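MREC protein (Listeria monocytogenes, PDB 2J5U) helps form and maintain the rod shape of the bacterial cell, assembling as dimers that can build larger homo-oligomers. Local coordinates at the interface of chains A and B. Numbering follows the deposited sequence. Chains: chain A/B, MREC protein.

The interface of chains A and B. Residues chain A 134, 136, 148, 181; chain B 166-167, 204.
B:Asp167 reaches across the MreC dimer interface toward A:Ser136; this patch and its two-fold twin, with the chains exchanged, help join the two subunits. OG of A:Ser136 lies 2.9 Å from OD1 of B:Asp167, a weak hydrogen bond, and 3.0 Å from its OD2. The hydroxyl approaches from above the carboxylate plane, which fits the bond's weakness. Serine brings a donor on a short stem, and aspartate a compact acceptor; with OG anti to the backbone N (chi1 -158°), strand 135-139 presents the hydroxyl to the partner chain. Aliphatic residues suit the flanks of the acid. A:Ile148, from strand 145-153, meets it tip to tip, its CD1 3.3 Å from OD2 of B:Asp167. A:Leu181 crosses the aspartate at about a right angle, its CD1 3.3 Å from OD1 of B:Asp167.

Beside the acid, A:Arg134 has the length and charge to reach the aromatic face that B:Tyr166 offers. In this cation-pi contact NH1 of A:Arg134 stands over the ring toward its CD1–CE1 side, 3.6 Å from CD1 of B:Tyr166. The planes are 75° apart, the guanidinium pointing an edge at the ring. A bend at chi3 (32°) swings NH1 onto it. The charge may also steady the carboxylate, though NH1 of A:Arg134 remains 4.7 Å from OD2 of B:Asp167. Farther out, B:Leu204 borders the patch with its backbone, carbonyl O lying 4.2 Å from CG1 of A:Ile148.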
loop_
_atom_site.group_PDB
_atom_site.type_symbol
_atom_site.label_atom_id
_atom_site.label_comp_id
_atom_site.label_asym_id
_atom_site.label_seq_id
_atom_site.Cartn_x
_atom_site.Cartn_y
_atom_site.Cartn_z
ATOM N N ARG A 134 32.931 -41.820 -3.456
ATOM C CA ARG A 134 31.817 -41.255 -2.689
ATOM C C ARG A 134 31.313 -39.900 -3.164
ATOM O O ARG A 134 32.041 -39.128 -3.775
ATOM C CB ARG A 134 32.238 -41.105 -1.228
ATOM C CG ARG A 134 32.632 -42.405 -0.567
ATOM C CD ARG A 134 33.368 -42.170 0.734
ATOM N NE ARG A 134 32.888 -40.960 1.386
ATOM C CZ ARG A 134 33.067 -40.688 2.672
ATOM N NH1 ARG A 134 32.599 -39.551 3.189
ATOM N NH2 ARG A 134 33.697 -41.562 3.443
ATOM N N SER A 136 28.576 -36.732 -1.689
ATOM C CA SER A 136 27.707 -36.206 -0.659
ATOM C C SER A 136 26.358 -35.851 -1.276
ATOM O O SER A 136 26.265 -35.037 -2.199
ATOM C CB SER A 136 28.374 -34.984 -0.028
ATOM O OG SER A 136 27.842 -34.746 1.256
ATOM N N ILE A 148 25.443 -40.266 2.143
ATOM C CA ILE A 148 26.602 -40.447 1.293
ATOM C C ILE A 148 26.279 -41.487 0.220
ATOM O O ILE A 148 25.841 -42.592 0.534
ATOM C CB ILE A 148 27.823 -40.963 2.107
ATOM C CG1 ILE A 148 28.079 -40.069 3.321
ATOM C CG2 ILE A 148 29.061 -41.004 1.219
ATOM C CD1 ILE A 148 28.504 -38.653 2.973
ATOM N N LEU A 181 28.259 -30.374 0.640
ATOM C CA LEU A 181 29.044 -30.480 1.865
ATOM C C LEU A 181 30.385 -31.166 1.593
ATOM O O LEU A 181 30.480 -32.390 1.593
ATOM C CB LEU A 181 28.277 -31.290 2.909
ATOM C CG LEU A 181 26.847 -30.847 3.213
ATOM C CD1 LEU A 181 26.203 -31.780 4.228
ATOM C CD2 LEU A 181 26.878 -29.436 3.740
ATOM N N TYR B 166 28.481 -36.805 7.938
ATOM C CA TYR B 166 29.934 -36.792 7.861
ATOM C C TYR B 166 30.633 -35.542 7.346
ATOM O O TYR B 166 31.731 -35.230 7.792
ATOM C CB TYR B 166 30.405 -37.987 7.030
ATOM C CG TYR B 166 31.911 -38.117 6.915
ATOM C CD1 TYR B 166 32.641 -37.357 5.992
ATOM C CD2 TYR B 166 32.616 -38.986 7.754
ATOM C CE1 TYR B 166 34.042 -37.460 5.917
ATOM C CE2 TYR B 166 34.011 -39.097 7.687
ATOM C CZ TYR B 166 34.718 -38.334 6.772
ATOM O OH TYR B 166 36.093 -38.443 6.731
ATOM N N ASP B 167 30.029 -34.819 6.419
ATOM C CA ASP B 167 30.715 -33.654 5.884
ATOM C C ASP B 167 30.162 -32.315 6.308
ATOM O O ASP B 167 30.567 -31.275 5.790
ATOM C CB ASP B 167 30.753 -33.757 4.365
ATOM C CG ASP B 167 29.614 -34.581 3.828
ATOM O OD1 ASP B 167 28.451 -34.144 4.004
ATOM O OD2 ASP B 167 29.883 -35.666 3.250
ATOM N N LEU B 204 31.963 -42.507 7.901
ATOM C CA LEU B 204 30.630 -42.356 7.328
ATOM C C LEU B 204 29.796 -41.297 8.036
ATOM O O LEU B 204 28.931 -40.665 7.428
ATOM C CB LEU B 204 29.900 -43.686 7.401
ATOM C CG LEU B 204 30.620 -44.835 6.702
ATOM C CD1 LEU B 204 29.900 -46.148 7.005
ATOM C CD2 LEU B 204 30.682 -44.562 5.202
#